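Local coordinates for protein similar to hydroxylamine oxidoreductase (Kuenenia stuttgartiensis, PDB 6H5L) that probably works as an oxidoreductase, a multiheme c-type cytochrome within a 60-heme reductase complex that has an extended electron transfer pathway, at residues G300-G305 with I332-E337; K364-F369 with G474-Q479; K468-K473 with W484-A489. All coordinates share one frame; numbering follows the deposited sequence.

Interaction 1: G300-G305 with I332-E337. With HEC (heme c), chain I.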
# COMPACT_ATOMS: atom_id res chain seq x y z
N GLY A 300 40.59 2.00 -28.80
CA GLY A 300 41.57 0.94 -28.67
C GLY A 300 42.98 1.40 -29.00
O GLY A 300 43.21 2.17 -29.94
N ILE A 301 43.94 0.93 -28.19
CA ILE A 301 45.35 1.26 -28.35
C ILE A 301 46.21 0.02 -28.55
O ILE A 301 46.98 -0.06 -29.52
CB ILE A 301 45.88 2.09 -27.14
CG1 ILE A 301 45.08 3.41 -27.01
CG2 ILE A 301 47.37 2.36 -27.28
CD1 ILE A 301 45.44 4.21 -25.76
N TRP A 302 46.10 -0.92 -27.63
CA TRP A 302 46.86 -2.18 -27.69
C TRP A 302 46.02 -3.21 -28.42
O TRP A 302 46.42 -4.32 -28.47
CB TRP A 302 47.21 -2.69 -26.30
CG TRP A 302 48.29 -1.96 -25.58
CD1 TRP A 302 48.13 -1.05 -24.59
CD2 TRP A 302 49.70 -2.09 -25.76
NE1 TRP A 302 49.33 -0.61 -24.14
CE2 TRP A 302 50.32 -1.22 -24.85
CE3 TRP A 302 50.51 -2.85 -26.60
CZ2 TRP A 302 51.70 -1.09 -24.75
CZ3 TRP A 302 51.87 -2.72 -26.51
CH2 TRP A 302 52.46 -1.85 -25.60
N ARG A 303 45.00 -2.75 -29.12
CA ARG A 303 43.89 -3.47 -29.74
C ARG A 303 43.78 -4.92 -29.27
O ARG A 303 43.25 -5.11 -28.24
CB ARG A 303 44.08 -3.36 -31.25
CG ARG A 303 44.33 -1.94 -31.71
CD ARG A 303 43.16 -1.01 -31.68
NE ARG A 303 42.01 -1.57 -32.31
CZ ARG A 303 41.59 -1.34 -33.53
NH1 ARG A 303 42.26 -0.57 -34.35
NH2 ARG A 303 40.47 -1.87 -33.94
N MET A 304 44.43 -5.87 -29.89
CA MET A 304 44.21 -7.25 -29.48
C MET A 304 45.30 -7.77 -28.56
O MET A 304 45.09 -8.79 -27.89
CB MET A 304 44.08 -8.16 -30.71
CG MET A 304 43.50 -9.54 -30.39
SD MET A 304 43.12 -10.55 -31.84
CE MET A 304 42.55 -12.07 -31.08
N GLY A 305 46.44 -7.08 -28.49
CA GLY A 305 47.59 -7.58 -27.78
C GLY A 305 48.54 -8.39 -28.64
O GLY A 305 49.54 -8.90 -28.12
N ILE A 332 52.29 -0.62 -33.64
CA ILE A 332 51.55 0.42 -32.94
C ILE A 332 52.54 1.33 -32.21
O ILE A 332 53.42 0.86 -31.48
CB ILE A 332 50.55 -0.20 -31.95
CG1 ILE A 332 49.62 -1.18 -32.66
CG2 ILE A 332 49.74 0.89 -31.26
CD1 ILE A 332 48.67 -1.91 -31.74
N ASP A 333 52.39 2.64 -32.42
CA ASP A 333 53.18 3.63 -31.70
C ASP A 333 52.39 4.03 -30.46
O ASP A 333 51.44 4.81 -30.53
CB ASP A 333 53.48 4.84 -32.58
CG ASP A 333 54.51 5.77 -31.96
OD1 ASP A 333 55.00 5.47 -30.86
OD2 ASP A 333 54.82 6.81 -32.59
N ILE A 334 52.79 3.47 -29.31
CA ILE A 334 52.05 3.70 -28.07
C ILE A 334 52.05 5.17 -27.69
O ILE A 334 51.05 5.69 -27.17
CB ILE A 334 52.63 2.82 -26.94
CG1 ILE A 334 52.37 1.34 -27.24
CG2 ILE A 334 52.05 3.21 -25.59
CD1 ILE A 334 50.91 1.03 -27.52
N TYR A 335 53.14 5.87 -27.97
CA TYR A 335 53.30 7.26 -27.56
C TYR A 335 53.14 8.23 -28.73
O TYR A 335 53.73 9.32 -28.74
CB TYR A 335 54.65 7.46 -26.88
CG TYR A 335 54.81 6.59 -25.65
CD1 TYR A 335 54.07 6.84 -24.50
CD2 TYR A 335 55.67 5.50 -25.65
CE1 TYR A 335 54.20 6.04 -23.38
CE2 TYR A 335 55.81 4.70 -24.54
CZ TYR A 335 55.07 4.97 -23.40
OH TYR A 335 55.20 4.17 -22.29
N SER A 336 52.34 7.86 -29.73
CA SER A 336 52.00 8.79 -30.79
C SER A 336 51.00 9.82 -30.28
O SER A 336 50.35 9.63 -29.24
CB SER A 336 51.42 8.05 -31.99
OG SER A 336 50.15 7.50 -31.69
N GLU A 337 50.88 10.93 -31.01
CA GLU A 337 49.90 11.95 -30.66
C GLU A 337 48.49 11.37 -30.62
O GLU A 337 47.67 11.75 -29.78
CB GLU A 337 49.97 13.12 -31.64
CG GLU A 337 51.05 14.14 -31.34
CD GLU A 337 50.99 15.33 -32.27
OE1 GLU A 337 50.56 15.16 -33.43
OE2 GLU A 337 51.36 16.44 -31.84
FE HEC I . 37.71 -3.56 -21.87
CHA HEC I . 40.63 -3.43 -23.54
CHB HEC I . 36.51 -5.94 -24.06
CHC HEC I . 34.86 -3.92 -19.99
CHD HEC I . 38.52 -0.74 -20.03
NA HEC I . 38.47 -4.58 -23.45
C1A HEC I . 39.64 -4.22 -24.08
C2A HEC I . 39.63 -4.82 -25.39
C3A HEC I . 38.50 -5.51 -25.54
C4A HEC I . 37.74 -5.38 -24.32
CMA HEC I . 38.06 -6.31 -26.78
CAA HEC I . 40.74 -4.68 -26.45
CBA HEC I . 40.47 -3.43 -27.27
CGA HEC I . 41.27 -2.29 -26.71
O1A HEC I . 40.65 -1.31 -26.21
O2A HEC I . 42.52 -2.36 -26.74
NB HEC I . 35.97 -4.68 -22.03
C1B HEC I . 35.74 -5.68 -22.95
C2B HEC I . 34.57 -6.41 -22.54
C3B HEC I . 34.10 -5.85 -21.43
C4B HEC I . 34.98 -4.75 -21.07
CMB HEC I . 33.94 -7.60 -23.31
CAB HEC I . 32.85 -6.30 -20.63
CBB HEC I . 33.03 -7.71 -20.03
NC HEC I . 36.82 -2.49 -20.34
C1C HEC I . 35.69 -2.87 -19.65
C2C HEC I . 35.62 -2.10 -18.42
C3C HEC I . 36.53 -1.12 -18.52
C4C HEC I . 37.37 -1.41 -19.67
CMC HEC I . 34.39 -2.07 -17.49
CAC HEC I . 36.76 0.01 -17.50
CBC HEC I . 37.33 -0.55 -16.18
ND HEC I . 39.33 -2.26 -21.80
C1D HEC I . 39.47 -1.19 -20.93
C2D HEC I . 40.78 -0.61 -21.12
C3D HEC I . 41.44 -1.46 -22.21
C4D HEC I . 40.46 -2.45 -22.58
CMD HEC I . 41.39 0.59 -20.37
CAD HEC I . 42.85 -1.26 -22.81
CBD HEC I . 42.77 -0.13 -23.83
CGD HEC I . 44.11 0.06 -24.50
O1D HEC I . 44.99 0.71 -23.89
O2D HEC I . 44.28 -0.43 -25.65
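I301 sets CG2 against the tip of I334, 3.8 Å from CD1, the two side chains crossing at about a right angle. Its carbonyl turns to the other isoleucine, I332, whose CD1 lies 3.3 Å from I301 O. The backbone faces the heme: I301 N gives a bent hydrogen bond to heme O2D, and W302 N meets the same oxygen almost straight on (2.7 Å, 174°), two donors gripping one propionate oxygen. The W302 indole carries the main contact. I334 CD1 sits over the centre of its six-membered ring, 3.5 Å from the centroid, a CH-pi interaction, while I334 CG1 rests 3.5 Å from W302 CZ2. NE1 of that indole is tied to D367 on helix 356-389. R303 brings only CG near I332 CD1; its guanidinium goes to V166 O, G167 O and, through NE, to a propionate of another heme c. Across the contact, the type I turn from D333 to S336 leads into helix 337-350, with S336 at its N-cap. Of these two loop pieces, 300-305 binds the propionate and 332-337 packs behind it, part of a c-type heme pocket in a multiheme cytochrome.

Interaction 2: K364-F369 with G474-Q479. With HEC (heme c), chain I.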
# COMPACT_ATOMS: atom_id res chain seq x y z
N LYS A 364 49.47 3.17 -17.08
CA LYS A 364 50.90 3.12 -17.37
C LYS A 364 51.50 1.77 -16.99
O LYS A 364 52.46 1.31 -17.62
CB LYS A 364 51.63 4.25 -16.65
CG LYS A 364 51.66 5.55 -17.44
CD LYS A 364 51.71 6.77 -16.54
CE LYS A 364 52.96 6.78 -15.66
NZ LYS A 364 52.96 7.95 -14.75
N SER A 365 50.94 1.11 -15.97
CA SER A 365 51.38 -0.25 -15.65
C SER A 365 50.89 -1.25 -16.69
O SER A 365 51.57 -2.24 -16.96
CB SER A 365 50.88 -0.64 -14.26
OG SER A 365 51.38 0.24 -13.27
N LEU A 366 49.71 -1.01 -17.26
CA LEU A 366 49.26 -1.82 -18.39
C LEU A 366 50.23 -1.73 -19.55
O LEU A 366 50.55 -2.74 -20.19
CB LEU A 366 47.86 -1.39 -18.83
CG LEU A 366 47.37 -1.92 -20.18
CD1 LEU A 366 47.19 -3.43 -20.14
CD2 LEU A 366 46.08 -1.23 -20.61
N ASP A 367 50.72 -0.52 -19.85
CA ASP A 367 51.71 -0.36 -20.91
C ASP A 367 53.00 -1.10 -20.57
O ASP A 367 53.59 -1.75 -21.44
CB ASP A 367 51.99 1.13 -21.14
CG ASP A 367 50.75 1.90 -21.56
OD1 ASP A 367 49.86 1.30 -22.20
OD2 ASP A 367 50.67 3.11 -21.25
N GLN A 368 53.45 -1.01 -19.32
CA GLN A 368 54.68 -1.68 -18.93
C GLN A 368 54.54 -3.19 -19.01
O GLN A 368 55.48 -3.89 -19.43
CB GLN A 368 55.09 -1.25 -17.52
CG GLN A 368 55.55 0.19 -17.43
CD GLN A 368 56.70 0.49 -18.37
OE1 GLN A 368 56.71 1.52 -19.05
NE2 GLN A 368 57.67 -0.41 -18.43
N PHE A 369 53.39 -3.73 -18.61
CA PHE A 369 53.16 -5.16 -18.74
C PHE A 369 53.21 -5.59 -20.20
O PHE A 369 53.77 -6.65 -20.52
CB PHE A 369 51.81 -5.54 -18.12
CG PHE A 369 51.43 -6.98 -18.33
CD1 PHE A 369 51.85 -7.96 -17.45
CD2 PHE A 369 50.65 -7.35 -19.42
CE1 PHE A 369 51.50 -9.29 -17.64
CE2 PHE A 369 50.31 -8.67 -19.62
CZ PHE A 369 50.73 -9.64 -18.73
N GLY A 474 43.64 -9.37 -18.51
CA GLY A 474 43.58 -9.32 -17.06
C GLY A 474 44.18 -8.05 -16.49
O GLY A 474 43.65 -7.48 -15.53
N THR A 475 45.29 -7.58 -17.07
CA THR A 475 45.90 -6.34 -16.62
C THR A 475 45.04 -5.14 -16.98
O THR A 475 44.88 -4.21 -16.17
CB THR A 475 47.30 -6.19 -17.21
OG1 THR A 475 48.10 -7.32 -16.84
CG2 THR A 475 47.97 -4.92 -16.72
N ALA A 476 44.46 -5.13 -18.19
CA ALA A 476 43.68 -3.98 -18.63
C ALA A 476 42.34 -3.90 -17.91
O ALA A 476 41.82 -2.79 -17.70
CB ALA A 476 43.47 -4.04 -20.14
N HIS A 477 41.77 -5.03 -17.51
CA HIS A 477 40.47 -5.07 -16.86
C HIS A 477 40.57 -5.23 -15.35
O HIS A 477 39.55 -5.50 -14.69
CB HIS A 477 39.61 -6.18 -17.45
CG HIS A 477 39.13 -5.90 -18.85
ND1 HIS A 477 38.90 -6.89 -19.77
CD2 HIS A 477 38.84 -4.73 -19.47
CE1 HIS A 477 38.49 -6.35 -20.90
NE2 HIS A 477 38.45 -5.04 -20.75
N ALA A 478 41.77 -5.07 -14.78
CA ALA A 478 41.98 -5.05 -13.33
C ALA A 478 41.57 -6.36 -12.67
O ALA A 478 40.85 -6.39 -11.66
CB ALA A 478 41.25 -3.86 -12.69
N GLN A 479 42.03 -7.47 -13.25
CA GLN A 479 41.85 -8.80 -12.66
C GLN A 479 43.25 -9.38 -12.46
O GLN A 479 43.91 -9.80 -13.41
CB GLN A 479 41.00 -9.69 -13.56
CG GLN A 479 40.04 -10.59 -12.79
CD GLN A 479 40.75 -11.45 -11.76
OE1 GLN A 479 41.77 -12.08 -12.05
NE2 GLN A 479 40.22 -11.48 -10.54
FE HEC I . 37.71 -3.56 -21.87
CHA HEC I . 40.63 -3.43 -23.54
CHB HEC I . 36.51 -5.94 -24.06
CHC HEC I . 34.86 -3.92 -19.99
CHD HEC I . 38.52 -0.74 -20.03
NA HEC I . 38.47 -4.58 -23.45
C1A HEC I . 39.64 -4.22 -24.08
C2A HEC I . 39.63 -4.82 -25.39
C3A HEC I . 38.50 -5.51 -25.54
C4A HEC I . 37.74 -5.38 -24.32
CMA HEC I . 38.06 -6.31 -26.78
CAA HEC I . 40.74 -4.68 -26.45
CBA HEC I . 40.47 -3.43 -27.27
CGA HEC I . 41.27 -2.29 -26.71
O1A HEC I . 40.65 -1.31 -26.21
O2A HEC I . 42.52 -2.36 -26.74
NB HEC I . 35.97 -4.68 -22.03
C1B HEC I . 35.74 -5.68 -22.95
C2B HEC I . 34.57 -6.41 -22.54
C3B HEC I . 34.10 -5.85 -21.43
C4B HEC I . 34.98 -4.75 -21.07
CMB HEC I . 33.94 -7.60 -23.31
CAB HEC I . 32.85 -6.30 -20.63
CBB HEC I . 33.03 -7.71 -20.03
NC HEC I . 36.82 -2.49 -20.34
C1C HEC I . 35.69 -2.87 -19.65
C2C HEC I . 35.62 -2.10 -18.42
C3C HEC I . 36.53 -1.12 -18.52
C4C HEC I . 37.37 -1.41 -19.67
CMC HEC I . 34.39 -2.07 -17.49
CAC HEC I . 36.76 0.01 -17.50
CBC HEC I . 37.33 -0.55 -16.18
ND HEC I . 39.33 -2.26 -21.80
C1D HEC I . 39.47 -1.19 -20.93
C2D HEC I . 40.78 -0.61 -21.12
C3D HEC I . 41.44 -1.46 -22.21
C4D HEC I . 40.46 -2.45 -22.58
CMD HEC I . 41.39 0.59 -20.37
CAD HEC I . 42.85 -1.26 -22.81
CBD HEC I . 42.77 -0.13 -23.83
CGD HEC I . 44.11 0.06 -24.50
O1D HEC I . 44.99 0.71 -23.89
O2D HEC I . 44.28 -0.43 -25.65
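L366 and T475 bring helix 356-389 against the end of helix 455-476, their CA atoms 5.9 Å apart, beside a bis-histidine heme c of the multiheme cytochrome fold. The apolar part of the contact is made by methyl groups. T475 CG2 lies 3.8 Å from L366 CA and also touches CD1 of that leucine. L366 has CG anti to the backbone N (chi1 167°), which carries the branch toward the other helix; CD1 then reaches A476 CB at 3.8 Å. Its second methyl, CD2, leans on the heme at CAD, and A476 CB lies 3.9 Å from heme C3D, so the leucine and the alanine lie at the ring D corner, on the H477 side of the heme.

In the aromatic contact a hydroxyl faces a ring: T475 OG1 stands 3.5 Å above the F369 ring plane, over its centre. That hydroxyl is buried but well supplied, being hydrogen-bonded to S483 OG and to G471 O, which fixes the oxygen over the ring. Y194 of the second subunit, another copy of this protein, also packs on F369.

Metal coordination follows directly along the chain, where H477 is the first residue to leave the helix. A hydrogen bond from ND1 to S243 OG helps fix the rotation of the imidazole, and H284, the histidine of a CxxCH sequence, binds the same iron. H477 NE2 binds heme FE at 2.0 Å. H477 CE1 lies 3.1 Å from heme NA, and H477 CD2 is equally far from heme NC.

Interaction 3: K468-K473 with W484-A489. With HEC (heme c), chain I.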
# COMPACT_ATOMS: atom_id res chain seq x y z
N LYS A 468 49.90 -14.33 -23.53
CA LYS A 468 50.12 -12.89 -23.58
C LYS A 468 48.80 -12.14 -23.62
O LYS A 468 48.65 -11.11 -22.95
CB LYS A 468 50.98 -12.53 -24.80
CG LYS A 468 51.01 -11.03 -25.09
CD LYS A 468 52.26 -10.62 -25.86
CE LYS A 468 52.30 -11.26 -27.24
NZ LYS A 468 51.21 -10.78 -28.13
N LEU A 469 47.82 -12.66 -24.36
CA LEU A 469 46.54 -11.97 -24.49
C LEU A 469 45.71 -12.07 -23.22
O LEU A 469 44.98 -11.12 -22.88
CB LEU A 469 45.76 -12.52 -25.68
CG LEU A 469 46.47 -12.50 -27.04
CD1 LEU A 469 45.48 -12.70 -28.17
CD2 LEU A 469 47.24 -11.20 -27.23
N GLN A 470 45.80 -13.19 -22.50
CA GLN A 470 45.04 -13.33 -21.26
C GLN A 470 45.61 -12.43 -20.17
O GLN A 470 44.85 -11.76 -19.45
CB GLN A 470 45.02 -14.79 -20.81
CG GLN A 470 44.15 -15.67 -21.68
CD GLN A 470 44.23 -17.14 -21.31
OE1 GLN A 470 43.85 -17.53 -20.21
NE2 GLN A 470 44.72 -17.96 -22.23
N GLY A 471 46.93 -12.40 -20.02
CA GLY A 471 47.54 -11.45 -19.10
C GLY A 471 47.29 -10.02 -19.50
O GLY A 471 47.16 -9.14 -18.65
N TYR A 472 47.22 -9.75 -20.81
CA TYR A 472 46.89 -8.42 -21.30
C TYR A 472 45.49 -8.00 -20.85
O TYR A 472 45.31 -6.93 -20.26
CB TYR A 472 47.02 -8.38 -22.82
CG TYR A 472 46.28 -7.25 -23.51
CD1 TYR A 472 46.42 -5.94 -23.10
CD2 TYR A 472 45.47 -7.51 -24.61
CE1 TYR A 472 45.75 -4.91 -23.74
CE2 TYR A 472 44.81 -6.49 -25.27
CZ TYR A 472 44.95 -5.20 -24.83
OH TYR A 472 44.28 -4.19 -25.48
N LYS A 473 44.50 -8.85 -21.12
CA LYS A 473 43.13 -8.51 -20.75
C LYS A 473 42.94 -8.49 -19.24
O LYS A 473 42.16 -7.68 -18.72
CB LYS A 473 42.15 -9.49 -21.40
CG LYS A 473 42.08 -9.36 -22.91
CD LYS A 473 41.81 -7.92 -23.32
CE LYS A 473 41.64 -7.79 -24.82
NZ LYS A 473 40.46 -8.55 -25.31
N TRP A 484 48.33 -12.52 -13.95
CA TRP A 484 49.51 -13.32 -13.66
C TRP A 484 49.33 -14.80 -13.99
O TRP A 484 50.13 -15.36 -14.75
CB TRP A 484 49.90 -13.17 -12.18
CG TRP A 484 50.98 -14.13 -11.79
CD1 TRP A 484 50.82 -15.33 -11.15
CD2 TRP A 484 52.38 -14.00 -12.06
NE1 TRP A 484 52.04 -15.94 -10.99
CE2 TRP A 484 53.01 -15.15 -11.53
CE3 TRP A 484 53.16 -13.02 -12.68
CZ2 TRP A 484 54.39 -15.34 -11.61
CZ3 TRP A 484 54.53 -13.22 -12.75
CH2 TRP A 484 55.13 -14.36 -12.22
N TRP A 485 48.30 -15.44 -13.44
CA TRP A 485 48.20 -16.89 -13.52
C TRP A 485 47.61 -17.39 -14.83
O TRP A 485 47.87 -18.54 -15.21
CB TRP A 485 47.38 -17.43 -12.34
CG TRP A 485 48.19 -17.55 -11.09
CD1 TRP A 485 47.96 -16.92 -9.90
CD2 TRP A 485 49.37 -18.35 -10.90
NE1 TRP A 485 48.92 -17.28 -8.98
CE2 TRP A 485 49.80 -18.15 -9.58
CE3 TRP A 485 50.10 -19.21 -11.73
CZ2 TRP A 485 50.93 -18.78 -9.06
CZ3 TRP A 485 51.22 -19.83 -11.21
CH2 TRP A 485 51.62 -19.62 -9.89
N TRP A 486 46.83 -16.58 -15.53
CA TRP A 486 46.44 -16.90 -16.89
C TRP A 486 47.37 -16.28 -17.92
O TRP A 486 47.31 -16.64 -19.10
CB TRP A 486 45.00 -16.43 -17.18
CG TRP A 486 43.94 -16.90 -16.21
CD1 TRP A 486 44.12 -17.41 -14.96
CD2 TRP A 486 42.52 -16.90 -16.44
NE1 TRP A 486 42.91 -17.71 -14.39
CE2 TRP A 486 41.91 -17.41 -15.28
CE3 TRP A 486 41.71 -16.51 -17.51
CZ2 TRP A 486 40.53 -17.55 -15.15
CZ3 TRP A 486 40.33 -16.65 -17.39
CH2 TRP A 486 39.76 -17.16 -16.22
N GLY A 487 48.23 -15.36 -17.48
CA GLY A 487 49.08 -14.57 -18.36
C GLY A 487 50.56 -14.84 -18.24
O GLY A 487 51.10 -15.74 -18.90
N GLN A 488 51.23 -14.03 -17.43
CA GLN A 488 52.69 -14.07 -17.32
C GLN A 488 53.19 -15.47 -16.98
O GLN A 488 54.09 -15.99 -17.65
CB GLN A 488 53.15 -13.07 -16.26
CG GLN A 488 54.66 -12.86 -16.21
CD GLN A 488 55.17 -11.99 -17.34
OE1 GLN A 488 54.40 -11.51 -18.16
NE2 GLN A 488 56.49 -11.78 -17.37
N ALA A 489 52.65 -16.08 -15.93
CA ALA A 489 53.16 -17.38 -15.49
C ALA A 489 53.06 -18.45 -16.57
O ALA A 489 54.04 -19.19 -16.78
CB ALA A 489 52.47 -17.81 -14.19
FE HEC I . 37.71 -3.56 -21.87
CHA HEC I . 40.63 -3.43 -23.54
CHB HEC I . 36.51 -5.94 -24.06
CHC HEC I . 34.86 -3.92 -19.99
CHD HEC I . 38.52 -0.74 -20.03
NA HEC I . 38.47 -4.58 -23.45
C1A HEC I . 39.64 -4.22 -24.08
C2A HEC I . 39.63 -4.82 -25.39
C3A HEC I . 38.50 -5.51 -25.54
C4A HEC I . 37.74 -5.38 -24.32
CMA HEC I . 38.06 -6.31 -26.78
CAA HEC I . 40.74 -4.68 -26.45
CBA HEC I . 40.47 -3.43 -27.27
CGA HEC I . 41.27 -2.29 -26.71
O1A HEC I . 40.65 -1.31 -26.21
O2A HEC I . 42.52 -2.36 -26.74
NB HEC I . 35.97 -4.68 -22.03
C1B HEC I . 35.74 -5.68 -22.95
C2B HEC I . 34.57 -6.41 -22.54
C3B HEC I . 34.10 -5.85 -21.43
C4B HEC I . 34.98 -4.75 -21.07
CMB HEC I . 33.94 -7.60 -23.31
CAB HEC I . 32.85 -6.30 -20.63
CBB HEC I . 33.03 -7.71 -20.03
NC HEC I . 36.82 -2.49 -20.34
C1C HEC I . 35.69 -2.87 -19.65
C2C HEC I . 35.62 -2.10 -18.42
C3C HEC I . 36.53 -1.12 -18.52
C4C HEC I . 37.37 -1.41 -19.67
CMC HEC I . 34.39 -2.07 -17.49
CAC HEC I . 36.76 0.01 -17.50
CBC HEC I . 37.33 -0.55 -16.18
ND HEC I . 39.33 -2.26 -21.80
C1D HEC I . 39.47 -1.19 -20.93
C2D HEC I . 40.78 -0.61 -21.12
C3D HEC I . 41.44 -1.46 -22.21
C4D HEC I . 40.46 -2.45 -22.58
CMD HEC I . 41.39 0.59 -20.37
CAD HEC I . 42.85 -1.26 -22.81
CBD HEC I . 42.77 -0.13 -23.83
CGD HEC I . 44.11 0.06 -24.50
O1D HEC I . 44.99 0.71 -23.89
O2D HEC I . 44.28 -0.43 -25.65
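Q470 and W486 meet through flat groups turned steeply to each other, amide and indole planes 78° apart. The carboxamide oxygen does the touching: Q470 OE1 lies 3.4 Å from W486 CB and 3.6 Å from CE3, approaching the ring obliquely. At the start of the same segment, the W484 ring has A489 CB above one face, offset toward the rim, and W485 CD1 at its edge in the plane. W484 CD1 in turn lies over a face of the W485 ring, which also meets W466 of the second subunit. On the other helix, the Y472 ring has heme propionate O2A at its edge, near its plane, with OH 2.8 Å from that oxygen and hydrogen-bonded to R303 O.

Helices 455-476 and 480-513 follow one another in the chain as a splayed helical hairpin, the local axes 6.6 Å apart at closest approach with 129° between their directions. Two glycines make this possible: the CA atoms of G471 and G487 are 3.6 Å apart, and a CB on either would run into the other. Here 484-488 forms a wider, pi-type turn, in which A489 N bonds to W484 O.

Beside the glycines, Q470 CB packs 3.4 Å from W486 O. An alanine at Q470 would keep that touch but would probably open a gap beside W486 CB and CE3 and leave P236 O and W466 O without their weak bonds from NE2. The K473 chain, bent at chi2 (-53°), turns CD toward the heme, and CE beyond it lies 3.6 Å from heme C2A, while NZ forms a salt bridge with D240.

Overall arrangement
Interaction 1 is complete before interaction 2 opens, whereas interactions 2 and 3 interleave: 364-369, 468-473, 474-479, 484-489. Interactions 2 and 3 share helix 455-476 and lie closest, with centres about 10 Å apart; interaction 1 is about 13 Å from 2 and about 18 Å from 3. F369 of interaction 2 joins it to interaction 3, its CE2 packing against the backbone of G471 and Y472. K468 NZ reaches back to G305 O, tying helix 455-476 to 300-305. All three border one heme c: interaction 1 at the propionates, interaction 2 at the iron, interaction 3 beside ring A and its propionate. Interactions 2 and 3 also touch the second subunit, placing this heme pocket near a subunit interface.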